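Local atomic coordinates of hypothetical nigD-like protein (Bacteroides caccae, PDB entry 3QWN), a protein that is of unproven function but, as a NigD-like protein, probably acts as an immunity factor (antitoxin) that protects the producing bacterium from a toxin. Residues Leu36-Asp41 against Ala68-Tyr73; Leu118-Gly123 against Asn152-Tyr157. All blocks are in the same frame, centred on the assembly; numbering follows the deposited sequence.

Contact 1 of 2, residues Leu36-Asp41 against Ala68-Tyr73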
loop_
_atom_site.group_PDB
_atom_site.type_symbol
_atom_site.label_atom_id
_atom_site.label_comp_id
_atom_site.label_asym_id
_atom_site.label_seq_id
_atom_site.Cartn_x
_atom_site.Cartn_y
_atom_site.Cartn_z
ATOM N N LEU A 36 17.382 -10.521 -0.168
ATOM C CA LEU A 36 18.714 -10.242 0.329
ATOM C C LEU A 36 18.800 -10.509 1.803
ATOM O O LEU A 36 17.874 -10.170 2.543
ATOM C CB LEU A 36 19.100 -8.777 0.084
ATOM C CG LEU A 36 19.296 -8.305 -1.334
ATOM C CD1 LEU A 36 19.144 -6.809 -1.396
ATOM C CD2 LEU A 36 20.651 -8.723 -1.871
ATOM N N THR A 37 19.917 -11.104 2.230
ATOM C CA THR A 37 20.240 -11.303 3.633
ATOM C C THR A 37 20.557 -9.899 4.185
ATOM O O THR A 37 21.234 -9.131 3.504
ATOM C CB THR A 37 21.416 -12.293 3.754
ATOM O OG1 THR A 37 20.979 -13.603 3.407
ATOM C CG2 THR A 37 22.004 -12.333 5.156
ATOM N N VAL A 38 20.038 -9.550 5.369
ATOM C CA VAL A 38 20.298 -8.260 6.017
ATOM C C VAL A 38 21.599 -8.413 6.801
ATOM O O VAL A 38 21.587 -9.030 7.867
ATOM C CB VAL A 38 19.114 -7.788 6.910
ATOM C CG1 VAL A 38 19.487 -6.569 7.749
ATOM C CG2 VAL A 38 17.867 -7.508 6.074
ATOM N N SER A 39 22.713 -7.823 6.302
ATOM C CA SER A 39 24.009 -7.882 6.981
ATOM C C SER A 39 24.033 -6.942 8.202
ATOM O O SER A 39 24.767 -7.198 9.153
ATOM C CB SER A 39 25.149 -7.541 6.020
ATOM O OG SER A 39 24.998 -6.293 5.348
ATOM N N LYS A 40 23.241 -5.869 8.183
ATOM C CA LYS A 40 23.188 -4.940 9.300
ATOM C C LYS A 40 21.846 -4.202 9.315
ATOM O O LYS A 40 21.443 -3.637 8.307
ATOM C CB LYS A 40 24.354 -3.928 9.228
ATOM C CG LYS A 40 24.622 -3.169 10.526
ATOM C CD LYS A 40 25.836 -2.245 10.364
ATOM C CE LYS A 40 26.238 -1.577 11.657
ATOM N NZ LYS A 40 27.427 -0.703 11.477
ATOM N N ASP A 41 21.162 -4.225 10.471
ATOM C CA ASP A 41 19.947 -3.473 10.696
ATOM C C ASP A 41 20.305 -2.378 11.660
ATOM O O ASP A 41 20.368 -2.607 12.881
ATOM C CB ASP A 41 18.769 -4.333 11.183
ATOM C CG ASP A 41 17.508 -3.536 11.504
ATOM O OD1 ASP A 41 17.412 -2.369 11.081
ATOM O OD2 ASP A 41 16.634 -4.070 12.191
ATOM N N ALA A 68 25.434 -9.842 -2.750
ATOM C CA ALA A 68 25.121 -8.565 -2.116
ATOM C C ALA A 68 24.347 -8.787 -0.813
ATOM O O ALA A 68 23.699 -9.818 -0.640
ATOM C CB ALA A 68 24.299 -7.696 -3.061
ATOM N N THR A 69 24.387 -7.815 0.093
ATOM C CA THR A 69 23.621 -7.889 1.341
ATOM C C THR A 69 22.922 -6.574 1.505
ATOM O O THR A 69 23.257 -5.638 0.810
ATOM C CB THR A 69 24.490 -8.259 2.565
ATOM O OG1 THR A 69 25.497 -7.280 2.756
ATOM C CG2 THR A 69 25.126 -9.632 2.452
ATOM N N ALA A 70 21.944 -6.502 2.376
ATOM C CA ALA A 70 21.216 -5.271 2.634
ATOM C C ALA A 70 21.582 -4.715 3.987
ATOM O O ALA A 70 21.672 -5.473 4.942
ATOM C CB ALA A 70 19.705 -5.522 2.575
ATOM N N VAL A 71 21.763 -3.382 4.064
ATOM C CA VAL A 71 21.979 -2.581 5.271
ATOM C C VAL A 71 20.733 -1.690 5.410
ATOM O O VAL A 71 20.430 -0.930 4.479
ATOM C CB VAL A 71 23.294 -1.779 5.251
ATOM C CG1 VAL A 71 23.419 -0.923 6.519
ATOM C CG2 VAL A 71 24.468 -2.728 5.152
ATOM N N ILE A 72 19.984 -1.841 6.523
ATOM C CA ILE A 72 18.752 -1.089 6.753
ATOM C C ILE A 72 19.061 0.147 7.569
ATOM O O ILE A 72 19.632 0.054 8.650
ATOM C CB ILE A 72 17.640 -1.970 7.418
ATOM C CG1 ILE A 72 17.281 -3.170 6.509
ATOM C CG2 ILE A 72 16.384 -1.146 7.791
ATOM C CD1 ILE A 72 16.525 -4.284 7.243
ATOM N N TYR A 73 18.628 1.302 7.074
ATOM C CA TYR A 73 18.837 2.591 7.752
ATOM C C TYR A 73 17.549 3.066 8.408
ATOM O O TYR A 73 17.613 3.702 9.448
ATOM C CB TYR A 73 19.393 3.650 6.773
ATOM C CG TYR A 73 20.796 3.285 6.323
ATOM C CD1 TYR A 73 21.898 3.500 7.154
ATOM C CD2 TYR A 73 21.018 2.675 5.094
ATOM C CE1 TYR A 73 23.178 3.087 6.778
ATOM C CE2 TYR A 73 22.289 2.287 4.700
ATOM C CZ TYR A 73 23.372 2.485 5.546
ATOM O OH TYR A 73 24.638 2.105 5.140
HETATM O O HOH W 1 22.282 -11.944 0.457
#
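Strand 36-41 runs parallel to residues 68-73 of strand 68-77 in the NigD-like N-terminal OB domain, with a beta bulge between Val38 and Lys40. The chain turns a corner at Ser39. Ala70 bonds on either side of its bridge partner Val38: Ala70 N gives a straight bond to Thr37 O (2.9 Å, 168°), and Ala70 O takes the more bent one from Ser39 N. Beyond the bulge, Ile72 N reaches Lys40 O at 2.9 Å, nearly along the C=O axis. The Ser39 side chain reaches across to the other strand. Ser39 CB lies 3.3 Å from Thr69 OG1. Its OG sits between the backbone N and carbonyl carbon (chi1 54°). There Ser39 OG hydrogen-bonds Thr69 OG1 at 2.8 Å and also touches Val71 CG2. A water bridges Thr37 N and Ala68 O. Val38 and Ala70 share a face with Ile72, whose CD1 packs against both Val38 methyls, 3.7 Å from Val38 CG2. Asp41 lies on this face too; its OD1 touches Ile72 CG2 but is hydrogen-bonded to Thr43 OG1. The pair sits mid-sheet: strand 25-30 flanks 36-41, Leu28 touching Val38 and Ile72, and strand 52-63 flanks 68-77.

Contact 2 of 2, residues Leu118-Gly123 against Asn152-Tyr157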
loop_
_atom_site.group_PDB
_atom_site.type_symbol
_atom_site.label_atom_id
_atom_site.label_comp_id
_atom_site.label_asym_id
_atom_site.label_seq_id
_atom_site.Cartn_x
_atom_site.Cartn_y
_atom_site.Cartn_z
ATOM N N LEU A 118 -1.309 13.832 2.081
ATOM C CA LEU A 118 -2.309 14.253 3.054
ATOM C C LEU A 118 -1.939 15.586 3.640
ATOM O O LEU A 118 -0.754 15.906 3.745
ATOM C CB LEU A 118 -2.292 13.224 4.218
ATOM C CG LEU A 118 -3.170 12.013 4.148
ATOM C CD1 LEU A 118 -2.672 11.028 3.103
ATOM C CD2 LEU A 118 -3.155 11.329 5.472
ATOM N N LYS A 119 -2.931 16.307 4.111
ATOM C CA LYS A 119 -2.755 17.520 4.881
ATOM C C LYS A 119 -3.263 17.127 6.265
ATOM O O LYS A 119 -4.420 16.725 6.422
ATOM C CB LYS A 119 -3.449 18.751 4.240
ATOM C CG LYS A 119 -2.624 19.429 3.134
ATOM C CD LYS A 119 -1.819 20.639 3.644
ATOM C CE LYS A 119 -1.406 21.610 2.556
ATOM N NZ LYS A 119 -0.629 22.753 3.118
ATOM N N VAL A 120 -2.328 17.084 7.234
ATOM C CA VAL A 120 -2.568 16.640 8.610
ATOM C C VAL A 120 -2.207 17.739 9.628
ATOM O O VAL A 120 -1.793 18.845 9.265
ATOM C CB VAL A 120 -1.744 15.341 8.909
ATOM C CG1 VAL A 120 -2.052 14.236 7.907
ATOM C CG2 VAL A 120 -0.233 15.633 8.964
ATOM N N ASN A 121 -2.398 17.421 10.909
ATOM C CA ASN A 121 -1.953 18.224 12.032
ATOM C C ASN A 121 -1.320 17.243 13.028
ATOM O O ASN A 121 -0.140 16.931 12.888
ATOM C CB ASN A 121 -3.061 19.071 12.620
ATOM C CG ASN A 121 -2.614 19.905 13.807
ATOM O OD1 ASN A 121 -1.413 20.101 14.079
ATOM N ND2 ASN A 121 -3.578 20.406 14.561
ATOM N N GLY A 122 -2.124 16.679 13.920
ATOM C CA GLY A 122 -1.661 15.711 14.908
ATOM C C GLY A 122 -2.719 15.274 15.895
ATOM O O GLY A 122 -3.778 15.904 16.024
ATOM N N GLY A 123 -2.401 14.190 16.593
ATOM C CA GLY A 123 -3.227 13.621 17.652
ATOM C C GLY A 123 -4.441 12.834 17.212
ATOM O O GLY A 123 -5.182 12.331 18.064
ATOM N N ASN A 152 -10.591 11.743 11.048
ATOM C CA ASN A 152 -11.058 11.885 12.455
ATOM C C ASN A 152 -11.007 13.350 12.937
ATOM O O ASN A 152 -10.644 13.631 14.082
ATOM C CB ASN A 152 -10.255 10.972 13.410
ATOM C CG ASN A 152 -10.792 9.557 13.478
ATOM O OD1 ASN A 152 -11.921 9.310 13.928
ATOM N ND2 ASN A 152 -9.997 8.593 13.021
ATOM N N GLY A 153 -11.366 14.260 12.034
ATOM C CA GLY A 153 -11.400 15.690 12.314
ATOM C C GLY A 153 -10.061 16.396 12.365
ATOM O O GLY A 153 -10.009 17.577 12.722
ATOM N N ASP A 154 -8.973 15.692 11.997
ATOM C CA ASP A 154 -7.627 16.278 11.970
ATOM C C ASP A 154 -7.595 17.468 11.011
ATOM O O ASP A 154 -8.156 17.378 9.915
ATOM C CB ASP A 154 -6.574 15.228 11.553
ATOM C CG ASP A 154 -5.159 15.570 11.948
ATOM O OD1 ASP A 154 -4.980 16.372 12.884
ATOM O OD2 ASP A 154 -4.227 15.002 11.349
ATOM N N GLU A 155 -6.986 18.591 11.444
ATOM C CA GLU A 155 -6.890 19.820 10.644
ATOM C C GLU A 155 -5.968 19.591 9.438
ATOM O O GLU A 155 -5.096 18.740 9.487
ATOM C CB GLU A 155 -6.395 21.001 11.505
ATOM C CG GLU A 155 -7.322 21.394 12.650
ATOM C CD GLU A 155 -7.248 20.568 13.927
ATOM O OE1 GLU A 155 -6.347 19.705 14.042
ATOM O OE2 GLU A 155 -8.097 20.784 14.821
ATOM N N GLU A 156 -6.189 20.319 8.352
ATOM C CA GLU A 156 -5.413 20.175 7.123
ATOM C C GLU A 156 -4.324 21.239 7.093
ATOM O O GLU A 156 -4.438 22.230 6.365
ATOM C CB GLU A 156 -6.356 20.269 5.907
ATOM C CG GLU A 156 -7.356 19.133 5.890
ATOM C CD GLU A 156 -8.392 19.134 4.791
ATOM O OE1 GLU A 156 -8.639 20.209 4.205
ATOM O OE2 GLU A 156 -8.991 18.063 4.549
ATOM N N TYR A 157 -3.266 21.033 7.909
ATOM C CA TYR A 157 -2.200 22.016 8.068
ATOM C C TYR A 157 -0.893 21.684 7.336
ATOM O O TYR A 157 -0.304 22.578 6.722
ATOM C CB TYR A 157 -1.865 22.204 9.563
ATOM C CG TYR A 157 -2.900 22.856 10.446
ATOM C CD1 TYR A 157 -4.024 23.489 9.906
ATOM C CD2 TYR A 157 -2.745 22.876 11.829
ATOM C CE1 TYR A 157 -4.952 24.148 10.724
ATOM C CE2 TYR A 157 -3.674 23.517 12.659
ATOM C CZ TYR A 157 -4.778 24.144 12.107
ATOM O OH TYR A 157 -5.662 24.758 12.971
HETATM O O HOH W 2 -6.497 15.845 8.076
#
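The backbones of Lys119-Gly122 and Asp154-Tyr157 run 119° apart, and Lys119 and Glu156 come within 4.4 Å (CA to CA). Here, in the NigD-like C-terminal beta sandwich domain, the end of strand 111-120 meets the loop that leads into its antiparallel neighbour, strand 158-167. Tyr157 N bonds Val120 O at 3.0 Å, from above the carbonyl plane. The buried Asp154 carboxylate binds two successive backbone N-H groups. Its CG is anti to the backbone N (chi1 -160°), which sends both oxygens to the other segment. Asp154 OD2 takes a straight bond from Asn121 N at 3.1 Å, while OD1 receives Gly122 N on its syn lone pair. His126 NE2 is a further partner of OD2 and may help stabilise the negative charge. A water donates to both Lys119 O and Asp154 O. At the exposed edge of the contact, Lys119 CB packs against Glu156 CB at 3.7 Å. The Glu156 carboxylate turns away to Tyr190 OH. Asn121 lies alongside Tyr157, with the amide and ring planes 43° apart and Asn121 CG 3.6 Å from Tyr157 CD2. Glu155 CB sits over the centre of that same ring. The Glu155 chain then bends at chi2. Asn121 ND2 hydrogen-bonds Glu155 OE1 at 2.9 Å; OE1 lies in the amide plane, while ND2 stands above the carboxylate plane.

How the contacts relate
Contact 1 and contact 2 belong to different domains of one chain, the N-terminal OB domain and the C-terminal beta sandwich. They follow one another in sequence. Their centres are 35 Å apart, their nearest atoms about 21 Å, and they do not touch. Each joins segments nearly thirty residues apart. Contact 1 does so between strands within one sheet, where main-chain bonds set the register and a bulge shifts it. Contact 2 does so at the end of a strand, where carboxylate and amide side chains supply three of the four hydrogen bonds. A water bridges two backbone groups in both. Each contact holds together the fold of its own domain.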